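Local coordinates for protein PtLCIB4 H88A mutant (Phaeodactylum tricornutum, PDB 5B5Z) that is an engineered variant of a zinc-binding LCIB-family protein that probably belongs to the beta-carbonic anhydrases, which interconvert carbon dioxide and bicarbonate, at residues I263-S266 against S267-V271; V213-A216 against Q217-V221. All blocks are in the same frame, centred on the assembly; numbering follows the deposited sequence.

Contact 1: residues I263-S266 against S267-V271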
ATOM      1  N   ILE A 263       3.901  13.846  19.029  1.00 20.90           N
ATOM      2  CA  ILE A 263       2.547  14.258  18.716  1.00 19.49           C
ATOM      3  C   ILE A 263       2.553  15.700  18.227  1.00 24.55           C
ATOM      4  O   ILE A 263       3.217  16.558  18.807  1.00 25.02           O
ATOM      5  CB  ILE A 263       1.617  14.133  19.933  1.00 20.88           C
ATOM      6  CG1 ILE A 263       1.577  12.692  20.445  1.00 18.33           C
ATOM      7  CG2 ILE A 263       0.219  14.580  19.562  1.00 21.20           C
ATOM      8  CD1 ILE A 263       0.741  12.530  21.714  1.00 20.55           C
ATOM      9  N   ARG A 264       1.832  15.947  17.141  1.00 21.28           N
ATOM     10  CA  ARG A 264       1.674  17.286  16.588  1.00 25.72           C
ATOM     11  C   ARG A 264       0.213  17.713  16.683  1.00 28.32           C
ATOM     12  O   ARG A 264      -0.677  16.870  16.632  1.00 25.71           O
ATOM     13  CB  ARG A 264       2.143  17.327  15.133  1.00 30.91           C
ATOM     14  CG  ARG A 264       3.619  17.006  14.943  1.00 31.72           C
ATOM     15  CD  ARG A 264       3.925  16.697  13.474  1.00 36.38           C
ATOM     16  NE  ARG A 264       3.426  17.746  12.587  1.00 38.59           N
ATOM     17  CZ  ARG A 264       4.192  18.498  11.799  1.00 37.00           C
ATOM     18  NH1 ARG A 264       5.503  18.312  11.759  1.00 39.09           N
ATOM     19  NH2 ARG A 264       3.639  19.428  11.033  1.00 31.67           N
ATOM     20  N   ASP A 265      -0.040  19.014  16.814  1.00 33.72           N
ATOM     21  CA  ASP A 265      -1.420  19.503  16.852  1.00 35.17           C
ATOM     22  C   ASP A 265      -1.896  19.919  15.464  1.00 37.59           C
ATOM     23  O   ASP A 265      -1.149  19.820  14.491  1.00 37.36           O
ATOM     24  CB  ASP A 265      -1.572  20.665  17.849  1.00 37.91           C
ATOM     25  CG  ASP A 265      -0.705  21.871  17.506  1.00 41.91           C
ATOM     26  OD1 ASP A 265      -0.143  21.941  16.392  1.00 40.42           O
ATOM     27  OD2 ASP A 265      -0.587  22.764  18.372  1.00 41.55           O
ATOM     28  N   SER A 266      -3.137  20.395  15.384  1.00 39.12           N
ATOM     29  CA  SER A 266      -3.757  20.725  14.102  1.00 43.74           C
ATOM     30  C   SER A 266      -3.092  21.922  13.424  1.00 42.81           C
ATOM     31  O   SER A 266      -3.340  22.186  12.248  1.00 45.31           O
ATOM     32  CB  SER A 266      -5.258  20.995  14.285  1.00 45.13           C
ATOM     33  OG  SER A 266      -5.487  22.146  15.081  1.00 46.17           O
ATOM     34  N   SER A 267      -2.249  22.636  14.166  1.00 41.24           N
ATOM     35  CA  SER A 267      -1.517  23.775  13.620  1.00 42.57           C
ATOM     36  C   SER A 267      -0.086  23.419  13.228  1.00 44.36           C
ATOM     37  O   SER A 267       0.692  24.294  12.853  1.00 45.36           O
ATOM     38  CB  SER A 267      -1.498  24.931  14.623  1.00 44.08           C
ATOM     39  OG  SER A 267      -2.785  25.164  15.161  1.00 48.63           O
ATOM     40  N   GLY A 268       0.265  22.139  13.330  1.00 43.39           N
ATOM     41  CA  GLY A 268       1.587  21.682  12.941  1.00 40.38           C
ATOM     42  C   GLY A 268       2.629  21.730  14.044  1.00 40.10           C
ATOM     43  O   GLY A 268       3.751  21.252  13.864  1.00 41.32           O
ATOM     44  N   ASN A 269       2.266  22.312  15.187  1.00 41.09           N
ATOM     45  CA  ASN A 269       3.174  22.403  16.333  1.00 41.08           C
ATOM     46  C   ASN A 269       3.420  21.044  16.974  1.00 37.47           C
ATOM     47  O   ASN A 269       2.491  20.256  17.116  1.00 36.88           O
ATOM     48  CB  ASN A 269       2.613  23.358  17.392  1.00 42.26           C
ATOM     49  CG  ASN A 269       2.514  24.790  16.902  1.00 46.08           C
ATOM     50  OD1 ASN A 269       3.367  25.266  16.149  1.00 48.13           O
ATOM     51  ND2 ASN A 269       1.461  25.484  17.322  1.00 45.59           N
ATOM     52  N   MET A 270       4.660  20.770  17.377  1.00 37.23           N
ATOM     53  CA  MET A 270       4.941  19.557  18.141  1.00 33.69           C
ATOM     54  C   MET A 270       4.562  19.760  19.606  1.00 35.67           C
ATOM     55  O   MET A 270       5.144  20.604  20.285  1.00 42.99           O
ATOM     56  CB  MET A 270       6.411  19.155  18.038  1.00 34.71           C
ATOM     57  CG  MET A 270       6.724  17.850  18.767  1.00 35.42           C
ATOM     58  SD  MET A 270       8.437  17.302  18.608  1.00 52.62           S
ATOM     59  CE  MET A 270       9.314  18.675  19.366  1.00 43.81           C
ATOM     60  N   VAL A 271       3.598  18.983  20.092  1.00 30.50           N
ATOM     61  CA  VAL A 271       3.090  19.150  21.450  1.00 30.66           C
ATOM     62  C   VAL A 271       3.652  18.127  22.444  1.00 32.92           C
ATOM     63  O   VAL A 271       3.705  18.391  23.647  1.00 30.50           O
ATOM     64  CB  VAL A 271       1.546  19.087  21.474  1.00 32.38           C
ATOM     65  CG1 VAL A 271       0.957  20.166  20.573  1.00 37.73           C
ATOM     66  CG2 VAL A 271       1.064  17.736  21.038  1.00 31.92           C
TER
HETATM   67  O   HOH W   1      -4.107  23.356  16.740  1.00 45.09           O
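D265 and N269 face each other at the closed end of a beta hairpin that joins strand 255-264 to strand 270-273. The connection is a type I turn from D265 to G268 followed by a G1 beta bulge: G268 N donates to D265 O at 3.0 Å, from above the carbonyl plane, while D265 N donates almost head-on to N269 O. G268 holds a positive phi, a backbone shape where a CB would press on the carbonyl oxygen of the residue before. The carboxylate of D265 turns back over this loop because CG sits between the backbone N and the carbonyl carbon (chi1 61°). OD1 thereby reaches N269 N at 2.7 Å and also S267 N, the latter contact closing an Asx turn; both bonds are weak, being well bent at the hydrogen. The carboxylate also lies against N269 CB, with the amide plane of N269 inclined 55° to its own.

One residue earlier, R264 and M270 form an antiparallel non-hydrogen-bonded pair, their side chains on the same face of the sheet. The R264 chain bends at its third torsion (chi3 52°), which lays the guanidinium over the turn, with G268 O 3.3 Å above its plane and offset toward the rim; its NH2 pairs outside the hairpin, in a salt bridge with D226. On the opposite face, I263 CG2 meets V271 CG2 at 3.6 Å, and V271 CG1 rests beside the D265 carboxylate. V271 N donates to I263 O, and the pairing of the strands continues beyond it. At the tip, S266 OG bonds to G234 O, and a single water lies 2.5 Å from S266 OG and 2.7 Å from S267 OG, bridging the two hydroxyls.

Contact 2: residues V213-A216 against Q217-V221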
ATOM      1  N   VAL A 213      17.821   5.769   4.230  1.00 14.60           N
ATOM      2  CA  VAL A 213      16.449   5.791   3.730  1.00 14.52           C
ATOM      3  C   VAL A 213      15.510   6.411   4.752  1.00 13.29           C
ATOM      4  O   VAL A 213      14.658   7.231   4.399  1.00 14.41           O
ATOM      5  CB  VAL A 213      15.980   4.379   3.362  1.00 12.83           C
ATOM      6  CG1 VAL A 213      14.500   4.393   2.950  1.00 14.11           C
ATOM      7  CG2 VAL A 213      16.841   3.847   2.204  1.00 14.61           C
ATOM      8  N   TYR A 214      15.670   6.028   6.016  1.00 14.65           N
ATOM      9  CA  TYR A 214      14.822   6.606   7.048  1.00 13.38           C
ATOM     10  C   TYR A 214      15.020   8.125   7.103  1.00 14.71           C
ATOM     11  O   TYR A 214      14.058   8.875   7.232  1.00 14.88           O
ATOM     12  CB  TYR A 214      15.098   5.996   8.430  1.00 14.21           C
ATOM     13  CG  TYR A 214      14.505   6.879   9.503  1.00 14.60           C
ATOM     14  CD1 TYR A 214      13.145   6.859   9.746  1.00 18.43           C
ATOM     15  CD2 TYR A 214      15.286   7.800  10.196  1.00 19.10           C
ATOM     16  CE1 TYR A 214      12.581   7.690  10.659  1.00 18.37           C
ATOM     17  CE2 TYR A 214      14.716   8.649  11.121  1.00 18.58           C
ATOM     18  CZ  TYR A 214      13.363   8.580  11.342  1.00 19.70           C
ATOM     19  OH  TYR A 214      12.760   9.410  12.259  1.00 33.06           O
ATOM     20  N   ASP A 215      16.271   8.577   7.035  1.00 14.54           N
ATOM     21  CA  ASP A 215      16.532  10.020   7.082  1.00 15.22           C
ATOM     22  C   ASP A 215      15.830  10.750   5.952  1.00 16.21           C
ATOM     23  O   ASP A 215      15.260  11.830   6.161  1.00 18.29           O
ATOM     24  CB  ASP A 215      18.029  10.331   7.025  1.00 18.41           C
ATOM     25  CG  ASP A 215      18.321  11.801   7.331  1.00 27.75           C
ATOM     26  OD1 ASP A 215      18.094  12.218   8.491  1.00 28.21           O
ATOM     27  OD2 ASP A 215      18.763  12.544   6.423  1.00 30.97           O
ATOM     28  N   ALA A 216      15.870  10.162   4.754  1.00 14.07           N
ATOM     29  CA  ALA A 216      15.202  10.758   3.612  1.00 14.86           C
ATOM     30  C   ALA A 216      13.683  10.764   3.800  1.00 15.68           C
ATOM     31  O   ALA A 216      13.006  11.726   3.459  1.00 16.97           O
ATOM     32  CB  ALA A 216      15.593  10.013   2.335  1.00 14.51           C
ATOM     33  N   GLN A 217      13.158   9.680   4.361  1.00 14.41           N
ATOM     34  CA  GLN A 217      11.734   9.568   4.640  1.00 15.06           C
ATOM     35  C   GLN A 217      11.296  10.603   5.656  1.00 13.60           C
ATOM     36  O   GLN A 217      10.244  11.217   5.509  1.00 15.49           O
ATOM     37  CB  GLN A 217      11.386   8.185   5.192  1.00 14.51           C
ATOM     38  CG  GLN A 217      11.335   7.060   4.186  1.00 16.00           C
ATOM     39  CD  GLN A 217      10.796   5.777   4.806  1.00 16.01           C
ATOM     40  OE1 GLN A 217      10.285   5.778   5.935  1.00 16.83           O
ATOM     41  NE2 GLN A 217      10.897   4.679   4.068  1.00 15.05           N
ATOM     42  N   GLN A 218      12.101  10.779   6.695  1.00 14.59           N
ATOM     43  CA  GLN A 218      11.696  11.650   7.786  1.00 14.67           C
ATOM     44  C   GLN A 218      11.528  13.080   7.262  1.00 15.14           C
ATOM     45  O   GLN A 218      10.590  13.787   7.641  1.00 17.21           O
ATOM     46  CB  GLN A 218      12.713  11.577   8.939  1.00 17.35           C
ATOM     47  CG  GLN A 218      12.458  12.583  10.058  1.00 21.25           C
ATOM     48  CD  GLN A 218      13.172  13.899   9.802  1.00 21.08           C
ATOM     49  OE1 GLN A 218      14.357  13.916   9.492  1.00 33.70           O
ATOM     50  NE2 GLN A 218      12.444  15.000   9.909  1.00 35.70           N
ATOM     51  N   LYS A 219      12.418  13.490   6.367  1.00 16.29           N
ATOM     52  CA  LYS A 219      12.308  14.818   5.763  1.00 18.39           C
ATOM     53  C   LYS A 219      11.034  14.978   4.932  1.00 16.81           C
ATOM     54  O   LYS A 219      10.364  16.017   4.993  1.00 17.78           O
ATOM     55  CB  LYS A 219      13.537  15.102   4.885  1.00 17.98           C
ATOM     56  CG  LYS A 219      14.830  15.211   5.654  1.00 24.19           C
ATOM     57  CD  LYS A 219      15.995  15.556   4.722  1.00 27.92           C
ATOM     58  CE  LYS A 219      17.339  15.270   5.356  1.00 33.92           C
ATOM     59  NZ  LYS A 219      18.399  15.189   4.303  1.00 36.04           N
ATOM     60  N   LEU A 220      10.703  13.957   4.142  1.00 15.67           N
ATOM     61  CA  LEU A 220       9.520  14.030   3.292  1.00 13.85           C
ATOM     62  C   LEU A 220       8.238  13.980   4.119  1.00 15.03           C
ATOM     63  O   LEU A 220       7.284  14.718   3.850  1.00 15.59           O
ATOM     64  CB  LEU A 220       9.542  12.903   2.251  1.00 15.96           C
ATOM     65  CG  LEU A 220       8.404  12.869   1.232  1.00 17.19           C
ATOM     66  CD1 LEU A 220       8.317  14.179   0.479  1.00 20.45           C
ATOM     67  CD2 LEU A 220       8.584  11.719   0.226  1.00 20.17           C
ATOM     68  N   VAL A 221       8.211  13.105   5.122  1.00 14.70           N
ATOM     69  CA  VAL A 221       7.043  13.027   6.010  1.00 12.93           C
ATOM     70  C   VAL A 221       6.817  14.367   6.713  1.00 15.60           C
ATOM     71  O   VAL A 221       5.692  14.882   6.754  1.00 16.67           O
ATOM     72  CB  VAL A 221       7.208  11.897   7.040  1.00 13.94           C
ATOM     73  CG1 VAL A 221       6.109  11.979   8.128  1.00 17.36           C
ATOM     74  CG2 VAL A 221       7.176  10.561   6.312  1.00 16.37           C
TER
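Y214 and Q218 meet one turn apart in helix 205-228, a helix that packs against strand 107-117 of the central sheet. Four successive i to i+4 bonds satisfy the carbonyls here: V213 O accepts from Q217 N, Y214 O from Q218 N at 2.8 Å, and D215 O and A216 O from K219 N and L220 N over a longer 3.3 Å each. V221 N continues the series on Q217 O, and Q218 O also receives the hydroxyl of T222 as a partner.

CG of Y214 lies anti to the backbone N (chi1 164°), beside the carbonyl carbon, which brings the ring toward the next turn, where Q218 CB lies over one face in a CH-pi contact, 4.3 Å from the centroid of the Y214 ring. Q218 CG comes alongside Y214 OH, and the Y214 side chain also touches S114, R259 and R260. Trimming the tyrosine to an alanine would probably uncover Q218 CB and open a gap between the helix and strand 255-264.

Along another side, D215 OD2 and K219 NZ form a salt bridge at 3.4 Å, with K219 CE also near the carboxylate oxygen. Both polar ends have a common second partner, as D215 OD2 and K219 NZ each hydrogen-bond Y195 OH. The extended chain of Q217 runs past V213 O and brings NE2 within 3.8 Å of V213 CG1, yet that amide nitrogen finds its acceptor outside the helix, at G113 O. L220 reaches across to L181 of the second subunit. Polar ends are thus paired with neighbouring elements as well as within the helix: the buried Q217 amide ties it to the strand that carries the zinc ligand H115, and the D215-K219 pair is joined to the Y195 hydroxyl.

Contact 2 precedes contact 1 along the chain, and their centres lie about 18 Å apart, with nearest atoms about 6 Å apart and no touch. They are nevertheless tied indirectly: the salt-bridge partner of R264, D226, belongs to helix 205-228, which also carries contact 2, and strand 255-264, against which Y214 packs, runs into contact 1. They differ in depth within the fold. The centre of contact 2 lies about 9 Å, and that of contact 1, a surface hairpin end, about 20 Å, from the centre of the chain. In contact 2 the V213 side chain is about 8 Å from the zinc ion held by C59, H115 and C139.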